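PDB 2AZ4: metallo-beta-lactamase domain-containing protein from Enterococcus faecalis, which is of unknown function but binds two zinc ions in a metallo-beta-lactamase fold and may act as an RNA-binding exonuclease. Local coordinates for residues Ile256-Tyr261 with Val279-Asn284. Residues are numbered along the deposited sequence; the frame is centred on the assembly and turned at random.
Sequences ITFNGY and VVLEAN
Strand 256-260, carrying Phe-258, and strand 278-282, carrying Val-279 and Leu-281, run parallel in one six-stranded sheet with strand 328-331 between them. With that strand in the way the two backbones do not pair directly; strand 256-260 bonds through its main chain to both of its neighbours, 328-331 and 344-348. Helix 265-274 links the two strands in a beta-alpha-beta crossover and covers the sheet face on which the three side chains meet, Ile-271 touching Phe-258, Ile-272 both aliphatic partners and Phe-268 Leu-281. With CG between the backbone N and the carbonyl carbon (chi1 78°), the far end of the Phe-258 ring comes nearer the other strand. Leu-281 CD2 meets its rim near the ring plane, 3.6 Å from Phe-258 CZ and 4.1 Å from Phe-258 CE2. Val-279 CG1 approaches obliquely, 4.4 Å from Phe-258 CE2. Where strand 278-282 gives way to helix 283-293, Glu-282 is the N-cap: its OE2 accepts from Asn-284 N at 3.1 Å, above the carboxylate plane, and from Asn-284 ND2 at 2.6 Å through its syn lone pair. Gln-331 ties the strand ends together, joining Asn-259 OD1 to Glu-282 N through its amide. The direct contact is thus small and wholly apolar, a buried patch between sheet and crossover helix, away from the two zinc sites.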
loop_
_atom_site.group_PDB
_atom_site.type_symbol
_atom_site.label_atom_id
_atom_site.label_comp_id
_atom_site.label_asym_id
_atom_site.label_seq_id
_atom_site.Cartn_x
_atom_site.Cartn_y
_atom_site.Cartn_z
ATOM N N ILE A 256 -14.813 3.966 -24.027
ATOM C CA ILE A 256 -14.656 3.397 -22.674
ATOM C C ILE A 256 -13.267 3.702 -22.126
ATOM O O ILE A 256 -12.269 3.425 -22.781
ATOM C CB ILE A 256 -14.856 1.871 -22.638
ATOM C CG1 ILE A 256 -16.155 1.478 -23.371
ATOM C CG2 ILE A 256 -14.863 1.383 -21.161
ATOM C CD1 ILE A 256 -16.351 -0.029 -23.498
ATOM N N THR A 257 -13.226 4.237 -20.912
ATOM C CA THR A 257 -11.973 4.594 -20.260
ATOM C C THR A 257 -12.008 4.098 -18.826
ATOM O O THR A 257 -13.072 3.741 -18.316
ATOM C CB THR A 257 -11.724 6.128 -20.295
ATOM O OG1 THR A 257 -12.799 6.795 -19.642
ATOM C CG2 THR A 257 -11.646 6.631 -21.730
ATOM N N PHE A 258 -10.859 4.081 -18.168
ATOM C CA PHE A 258 -10.804 3.598 -16.808
ATOM C C PHE A 258 -9.623 4.235 -16.105
ATOM O O PHE A 258 -8.813 4.917 -16.734
ATOM C CB PHE A 258 -10.672 2.063 -16.799
ATOM C CG PHE A 258 -9.276 1.572 -17.098
ATOM C CD1 PHE A 258 -8.480 1.066 -16.084
ATOM C CD2 PHE A 258 -8.752 1.647 -18.390
ATOM C CE1 PHE A 258 -7.180 0.626 -16.352
ATOM C CE2 PHE A 258 -7.446 1.210 -18.669
ATOM C CZ PHE A 258 -6.673 0.697 -17.654
ATOM N N ASN A 259 -9.514 3.990 -14.807
ATOM C CA ASN A 259 -8.285 4.288 -14.082
ATOM C C ASN A 259 -8.182 3.377 -12.878
ATOM O O ASN A 259 -9.196 2.846 -12.408
ATOM C CB ASN A 259 -8.193 5.766 -13.707
ATOM C CG ASN A 259 -6.754 6.204 -13.314
ATOM O OD1 ASN A 259 -5.772 5.521 -13.585
ATOM N ND2 ASN A 259 -6.654 7.344 -12.680
ATOM N N GLY A 260 -6.957 3.168 -12.401
ATOM C CA GLY A 260 -6.739 2.340 -11.235
ATOM C C GLY A 260 -5.624 2.980 -10.438
ATOM O O GLY A 260 -5.131 4.054 -10.791
ATOM N N TYR A 261 -5.221 2.332 -9.365
ATOM C CA TYR A 261 -4.171 2.899 -8.535
ATOM C C TYR A 261 -2.866 2.228 -8.944
ATOM O O TYR A 261 -2.838 1.029 -9.039
ATOM C CB TYR A 261 -4.486 2.714 -7.048
ATOM C CG TYR A 261 -3.519 3.494 -6.209
ATOM C CD1 TYR A 261 -3.633 4.887 -6.108
ATOM C CD2 TYR A 261 -2.447 2.862 -5.583
ATOM C CE1 TYR A 261 -2.702 5.639 -5.370
ATOM C CE2 TYR A 261 -1.518 3.588 -4.843
ATOM C CZ TYR A 261 -1.658 4.978 -4.739
ATOM O OH TYR A 261 -0.749 5.716 -4.005
ATOM N N VAL A 279 -5.754 -2.299 -24.995
ATOM C CA VAL A 279 -5.551 -1.399 -23.866
ATOM C C VAL A 279 -4.460 -0.386 -24.163
ATOM O O VAL A 279 -3.433 -0.746 -24.740
ATOM C CB VAL A 279 -5.173 -2.192 -22.592
ATOM C CG1 VAL A 279 -4.959 -1.261 -21.409
ATOM C CG2 VAL A 279 -6.277 -3.204 -22.271
ATOM N N VAL A 280 -4.695 0.869 -23.748
ATOM C CA VAL A 280 -3.700 1.945 -23.855
ATOM C C VAL A 280 -3.562 2.610 -22.485
ATOM O O VAL A 280 -4.539 3.091 -21.915
ATOM C CB VAL A 280 -4.087 2.996 -24.949
ATOM C CG1 VAL A 280 -2.949 3.968 -25.199
ATOM C CG2 VAL A 280 -4.449 2.306 -26.246
ATOM N N LEU A 281 -2.358 2.628 -21.951
ATOM C CA LEU A 281 -2.141 3.210 -20.620
ATOM C C LEU A 281 -1.423 4.571 -20.705
ATOM O O LEU A 281 -0.764 4.875 -21.705
ATOM C CB LEU A 281 -1.346 2.244 -19.719
ATOM C CG LEU A 281 -1.903 0.839 -19.372
ATOM C CD1 LEU A 281 -1.021 0.028 -18.395
ATOM C CD2 LEU A 281 -3.326 0.915 -18.818
ATOM N N GLU A 282 -1.546 5.372 -19.650
ATOM C CA GLU A 282 -0.728 6.563 -19.522
ATOM C C GLU A 282 0.721 6.081 -19.469
ATOM O O GLU A 282 0.980 5.002 -18.962
ATOM C CB GLU A 282 -1.128 7.332 -18.251
ATOM C CG GLU A 282 -0.343 8.622 -18.027
ATOM C CD GLU A 282 0.930 8.367 -17.240
ATOM O OE1 GLU A 282 0.960 7.352 -16.524
ATOM O OE2 GLU A 282 1.905 9.145 -17.338
ATOM N N ALA A 283 1.660 6.874 -19.991
ATOM C CA ALA A 283 3.050 6.419 -20.195
ATOM C C ALA A 283 3.793 5.909 -18.959
ATOM O O ALA A 283 4.514 4.898 -19.041
ATOM C CB ALA A 283 3.879 7.475 -20.939
ATOM N N ASN A 284 3.626 6.588 -17.827
ATOM C CA ASN A 284 4.338 6.225 -16.589
ATOM C C ASN A 284 3.826 4.908 -16.062
ATOM O O ASN A 284 4.586 4.123 -15.506
ATOM C CB ASN A 284 4.225 7.328 -15.515
ATOM C CG ASN A 284 5.014 8.593 -15.890
ATOM O OD1 ASN A 284 6.225 8.636 -15.762
ATOM N ND2 ASN A 284 4.318 9.612 -16.353
#